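Local atomic coordinates of aminotransferase class-III (Sphaerobacter thermophilus DSM 20745, PDB entry 6K8H), a protein that belongs to the class-III aminotransferases, a family of pyridoxal-phosphate-dependent enzymes of fold type I, and assembles from two chains. Residues 153-158 with 218-223; 132-137 with 251-256. One frame throughout, in Å; residues are numbered along the deposited sequence.

Coming from the N terminus, the chain first runs through 132-137 on helix 127-142, which later closes on strand 251-255 as interaction 2. Inside that long loop, 153-158, just after strand 146-150, meets 218-223 at the end of strand 216-221, so interaction 1 is nested in interaction 2. The two strand partners are neighbours in the large central sheet, and I221 O probably accepts a hydrogen bond from D255 N at 2.9 Å. The two sites also touch through H155 and D255, which join the loop of interaction 1 to the strand of interaction 2. Together they tie helix, sheet and loop around PLR.

Interaction 1. Residues 153-158 with 218-223; sequences CYHGSY and AVLIDP. With PLR ((5-hydroxy-4,6-dimethylpyridin-3-yl)methyl dihydrogen phosphate), chain D.
The imidazole of H155 carries a methyl group on one face: L220 CD2 sits 3.6 Å from the ring centroid, only 12° off the normal, a clear CH-pi contact. The edge of the same ring faces D222, where H155 CE1 comes 4.0 Å from D222 N. Over the centre of one face of the Y154 ring lies the backbone N of G156, and PLR meets the ring's edge, with C4A in its plane and PLR C4 3.8 Å from Y154 CE2.

H155 and L220 reach each other from opposite directions. With CG swung anti to the carbonyl carbon (chi1 -56°), the imidazole is directed at the strand. The polar ring atoms are used at both ends: H155 ND1 is hydrogen-bonded to D255 OD2, and NE2 shares a hydrogen bond with a water 2.7 Å away; that water donates to L220 O at 2.8 Å. A second water donates to Y154 O at 2.8 Å and to D222 OD2 at 2.7 Å, bridging loop and strand end without a direct bond. The other carboxylate oxygen, D222 OD1, takes the N-H of N224, which helps fix the group while OD2 approaches the PLR methyl C2A at 3.4 Å. Further along the loop, S157 O accepts from K136 NZ of the second subunit.

Y154, H155 and D222 all belong to the PLR pocket, which lies, as is usual in fold type I enzymes, where loops leave the C-terminal ends of the parallel strands.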
# COMPACT_ATOMS: atom_id res chain seq x y z
N CYS B 153 -19.99 -3.06 3.90
CA CYS B 153 -19.26 -2.50 2.79
C CYS B 153 -17.75 -2.63 2.99
O CYS B 153 -17.24 -2.43 4.10
CB CYS B 153 -19.59 -1.02 2.59
SG CYS B 153 -21.26 -0.67 1.99
N TYR B 154 -17.05 -2.90 1.90
CA TYR B 154 -15.62 -3.19 1.91
C TYR B 154 -14.83 -1.96 1.47
O TYR B 154 -15.17 -1.32 0.48
CB TYR B 154 -15.32 -4.37 0.99
CG TYR B 154 -13.84 -4.70 0.90
CD1 TYR B 154 -13.21 -5.38 1.92
CD2 TYR B 154 -13.09 -4.30 -0.20
CE1 TYR B 154 -11.85 -5.69 1.85
CE2 TYR B 154 -11.74 -4.60 -0.28
CZ TYR B 154 -11.12 -5.29 0.75
OH TYR B 154 -9.79 -5.59 0.65
N HIS B 155 -13.76 -1.65 2.22
CA HIS B 155 -12.91 -0.52 1.86
C HIS B 155 -11.42 -0.85 2.00
O HIS B 155 -10.60 0.08 2.10
CB HIS B 155 -13.21 0.71 2.72
CG HIS B 155 -14.65 1.14 2.66
ND1 HIS B 155 -15.18 1.80 1.58
CD2 HIS B 155 -15.65 1.02 3.57
CE1 HIS B 155 -16.46 2.05 1.81
NE2 HIS B 155 -16.77 1.60 3.01
N GLY B 156 -11.05 -2.12 2.06
CA GLY B 156 -9.66 -2.49 2.24
C GLY B 156 -9.38 -2.98 3.65
O GLY B 156 -10.29 -3.29 4.41
N SER B 157 -8.08 -3.03 3.99
CA SER B 157 -7.63 -3.67 5.22
C SER B 157 -7.28 -2.69 6.36
O SER B 157 -6.80 -3.13 7.41
CB SER B 157 -6.43 -4.59 4.92
OG SER B 157 -5.42 -3.92 4.22
N TYR B 158 -7.48 -1.40 6.17
CA TYR B 158 -7.25 -0.44 7.25
C TYR B 158 -8.24 -0.64 8.39
O TYR B 158 -9.46 -0.65 8.16
CB TYR B 158 -7.36 0.97 6.69
CG TYR B 158 -7.17 2.11 7.68
CD1 TYR B 158 -6.13 2.10 8.60
CD2 TYR B 158 -8.03 3.20 7.67
CE1 TYR B 158 -5.94 3.16 9.49
CE2 TYR B 158 -7.86 4.26 8.55
CZ TYR B 158 -6.82 4.23 9.47
OH TYR B 158 -6.65 5.28 10.34
N ALA B 218 -15.60 12.16 9.51
CA ALA B 218 -15.92 11.81 8.14
C ALA B 218 -17.03 10.77 8.08
O ALA B 218 -17.23 9.98 9.00
CB ALA B 218 -14.70 11.23 7.41
N VAL B 219 -17.74 10.78 6.95
CA VAL B 219 -18.58 9.67 6.50
C VAL B 219 -17.95 9.11 5.23
O VAL B 219 -17.74 9.85 4.26
CB VAL B 219 -20.03 10.10 6.23
CG1 VAL B 219 -20.81 8.92 5.63
CG2 VAL B 219 -20.72 10.62 7.49
N LEU B 220 -17.66 7.82 5.23
CA LEU B 220 -17.05 7.15 4.08
C LEU B 220 -18.11 6.31 3.40
O LEU B 220 -18.79 5.52 4.06
CB LEU B 220 -15.87 6.29 4.54
CG LEU B 220 -15.24 5.26 3.63
CD1 LEU B 220 -14.38 5.96 2.59
CD2 LEU B 220 -14.43 4.30 4.49
N ILE B 221 -18.28 6.49 2.09
CA ILE B 221 -19.35 5.80 1.38
C ILE B 221 -18.88 5.36 -0.00
O ILE B 221 -18.29 6.16 -0.75
CB ILE B 221 -20.62 6.67 1.26
CG1 ILE B 221 -21.72 5.89 0.56
CG2 ILE B 221 -20.29 8.01 0.59
CD1 ILE B 221 -23.06 6.60 0.54
N ASP B 222 -19.11 4.09 -0.34
CA ASP B 222 -18.95 3.58 -1.69
C ASP B 222 -20.25 3.82 -2.45
O ASP B 222 -21.28 3.24 -2.08
CB ASP B 222 -18.62 2.09 -1.64
CG ASP B 222 -18.44 1.45 -3.01
OD1 ASP B 222 -19.00 1.93 -4.02
OD2 ASP B 222 -17.72 0.41 -3.06
N PRO B 223 -20.25 4.60 -3.55
CA PRO B 223 -21.48 4.95 -4.27
C PRO B 223 -22.25 3.74 -4.84
O PRO B 223 -23.45 3.82 -4.93
CB PRO B 223 -21.03 5.87 -5.41
CG PRO B 223 -19.63 6.30 -5.03
CD PRO B 223 -19.07 5.18 -4.19
N1 PLR D . -12.23 0.27 -1.78
C2 PLR D . -12.94 -0.46 -2.62
C2A PLR D . -14.35 -0.07 -2.93
C3 PLR D . -12.37 -1.59 -3.23
O3 PLR D . -13.13 -2.31 -4.09
C4 PLR D . -11.04 -1.94 -2.94
C4A PLR D . -10.43 -3.11 -3.58
C5 PLR D . -10.31 -1.14 -2.06
C6 PLR D . -10.96 -0.07 -1.50
C5A PLR D . -8.90 -1.47 -1.68
O4P PLR D . -7.91 -1.28 -2.74
P PLR D . -6.56 -2.15 -2.72
O1P PLR D . -5.96 -1.91 -1.37
O2P PLR D . -6.97 -3.56 -2.91
O3P PLR D . -5.71 -1.64 -3.84
O HOH W 1 -17.62 -1.02 -0.74
O HOH W 2 -19.10 2.78 3.83

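Interaction 2. Residues 132-137 with 251-256; sequences MMAIKA and VLIFDE. With PLR ((5-hydroxy-4,6-dimethylpyridin-3-yl)methyl dihydrogen phosphate), chain D.
Helix-on-sheet packing in the alpha/beta core is what joins I253 to A134: helix 127-142 packs on one face of the large sheet, running roughly antiparallel to strand 251-255, and I253 of that strand points toward the helix. Their CA atoms are 7.2 Å apart, a spacing consistent with the small side chain of A134. The end of the isoleucine does most of the touching. CG1 stands anti to the carbonyl carbon (chi1 -56°) and the chain continues extended, which carries I253 CD1 to 3.8 Å from A134 CB. The same methyl lies 3.7 Å from A134 O and 4.0 Å from I135 N, so it rests on helix backbone as well as side chain. The shorter branch, CG2, meets A134 CB at 3.9 Å. Side chains of A218, L220 and L277 on the adjoining strands also touch I253.

Two residues further along, D255 projects toward PLR, its OD2 lying 2.7 Å from the pyridine N1. D255 OD1 takes the N-H of V257, which helps fix the turn of the carboxylate facing N1. On the helix, K136 NZ forms a salt bridge with E162 of the second subunit.

An aspartate at the end of a central strand, facing the pyridine nitrogen of the bound ring, is a hallmark of fold type I pyridoxal-phosphate enzymes, whose mixed, mostly parallel central sheet is covered by helices such as 127-142.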
# COMPACT_ATOMS: atom_id res chain seq x y z
N MET B 132 -7.22 4.99 3.86
CA MET B 132 -6.62 5.36 5.14
C MET B 132 -6.23 6.83 5.15
O MET B 132 -6.54 7.55 6.11
CB MET B 132 -5.39 4.49 5.41
CG MET B 132 -4.61 4.94 6.64
SD MET B 132 -3.25 3.82 7.03
CE MET B 132 -1.93 4.46 6.00
N MET B 133 -5.59 7.30 4.09
CA MET B 133 -5.10 8.68 4.09
C MET B 133 -6.25 9.67 3.97
O MET B 133 -6.15 10.79 4.48
CB MET B 133 -4.08 8.90 2.98
CG MET B 133 -2.75 8.17 3.18
SD MET B 133 -2.03 8.26 4.84
CE MET B 133 -1.92 10.04 5.04
N ALA B 134 -7.36 9.26 3.35
CA ALA B 134 -8.55 10.12 3.35
C ALA B 134 -9.12 10.26 4.75
O ALA B 134 -9.45 11.37 5.19
CB ALA B 134 -9.62 9.54 2.41
N ILE B 135 -9.20 9.14 5.47
CA ILE B 135 -9.67 9.18 6.86
C ILE B 135 -8.76 10.06 7.70
O ILE B 135 -9.22 10.88 8.51
CB ILE B 135 -9.76 7.76 7.43
CG1 ILE B 135 -10.99 7.07 6.83
CG2 ILE B 135 -9.77 7.79 8.97
CD1 ILE B 135 -10.95 5.55 6.91
N LYS B 136 -7.45 9.90 7.52
CA LYS B 136 -6.45 10.69 8.29
C LYS B 136 -6.57 12.18 7.93
O LYS B 136 -6.49 13.01 8.83
CB LYS B 136 -5.06 10.10 8.07
CG LYS B 136 -4.84 8.76 8.77
CD LYS B 136 -3.62 8.01 8.32
CE LYS B 136 -2.35 8.83 8.34
NZ LYS B 136 -1.56 8.61 9.57
N ALA B 137 -6.77 12.49 6.66
CA ALA B 137 -6.93 13.89 6.27
C ALA B 137 -8.14 14.49 6.94
O ALA B 137 -8.09 15.63 7.42
CB ALA B 137 -7.04 14.01 4.74
N VAL B 251 -16.59 15.60 6.91
CA VAL B 251 -15.99 15.37 5.61
C VAL B 251 -16.68 14.18 4.94
O VAL B 251 -16.71 13.08 5.50
CB VAL B 251 -14.48 15.11 5.75
CG1 VAL B 251 -13.89 14.67 4.43
CG2 VAL B 251 -13.76 16.36 6.30
N LEU B 252 -17.22 14.40 3.74
CA LEU B 252 -17.83 13.32 2.97
C LEU B 252 -16.77 12.73 2.03
O LEU B 252 -16.26 13.43 1.14
CB LEU B 252 -19.05 13.82 2.20
CG LEU B 252 -19.82 12.84 1.30
CD1 LEU B 252 -20.29 11.58 2.05
CD2 LEU B 252 -21.01 13.54 0.66
N ILE B 253 -16.44 11.46 2.24
CA ILE B 253 -15.45 10.74 1.44
C ILE B 253 -16.17 9.71 0.57
O ILE B 253 -16.81 8.80 1.10
CB ILE B 253 -14.40 10.04 2.32
CG1 ILE B 253 -13.70 11.02 3.27
CG2 ILE B 253 -13.38 9.33 1.44
CD1 ILE B 253 -12.87 10.32 4.29
N PHE B 254 -16.01 9.82 -0.74
CA PHE B 254 -16.44 8.77 -1.65
C PHE B 254 -15.31 7.77 -1.84
O PHE B 254 -14.17 8.16 -2.10
CB PHE B 254 -16.86 9.32 -3.01
CG PHE B 254 -18.25 9.90 -3.04
CD1 PHE B 254 -18.93 10.16 -1.86
CD2 PHE B 254 -18.86 10.19 -4.25
CE1 PHE B 254 -20.20 10.71 -1.88
CE2 PHE B 254 -20.14 10.73 -4.28
CZ PHE B 254 -20.81 10.99 -3.09
N ASP B 255 -15.62 6.48 -1.70
CA ASP B 255 -14.70 5.41 -2.06
C ASP B 255 -15.04 4.99 -3.49
O ASP B 255 -15.98 4.22 -3.72
CB ASP B 255 -14.82 4.23 -1.10
CG ASP B 255 -13.86 3.08 -1.43
OD1 ASP B 255 -13.27 3.09 -2.53
OD2 ASP B 255 -13.71 2.17 -0.59
N GLU B 256 -14.28 5.52 -4.46
CA GLU B 256 -14.44 5.16 -5.86
C GLU B 256 -13.30 4.27 -6.36
O GLU B 256 -12.97 4.30 -7.54
CB GLU B 256 -14.57 6.41 -6.74
CG GLU B 256 -15.78 7.28 -6.39
CD GLU B 256 -16.55 7.76 -7.63
OE1 GLU B 256 -16.76 6.96 -8.57
OE2 GLU B 256 -16.96 8.94 -7.64
N1 PLR D . -12.23 0.27 -1.78
C2 PLR D . -12.94 -0.46 -2.62
C2A PLR D . -14.35 -0.07 -2.93
C3 PLR D . -12.37 -1.59 -3.23
O3 PLR D . -13.13 -2.31 -4.09
C4 PLR D . -11.04 -1.94 -2.94
C4A PLR D . -10.43 -3.11 -3.58
C5 PLR D . -10.31 -1.14 -2.06
C6 PLR D . -10.96 -0.07 -1.50
C5A PLR D . -8.90 -1.47 -1.68
O4P PLR D . -7.91 -1.28 -2.74
P PLR D . -6.56 -2.15 -2.72
O1P PLR D . -5.96 -1.91 -1.37
O2P PLR D . -6.97 -3.56 -2.91
O3P PLR D . -5.71 -1.64 -3.84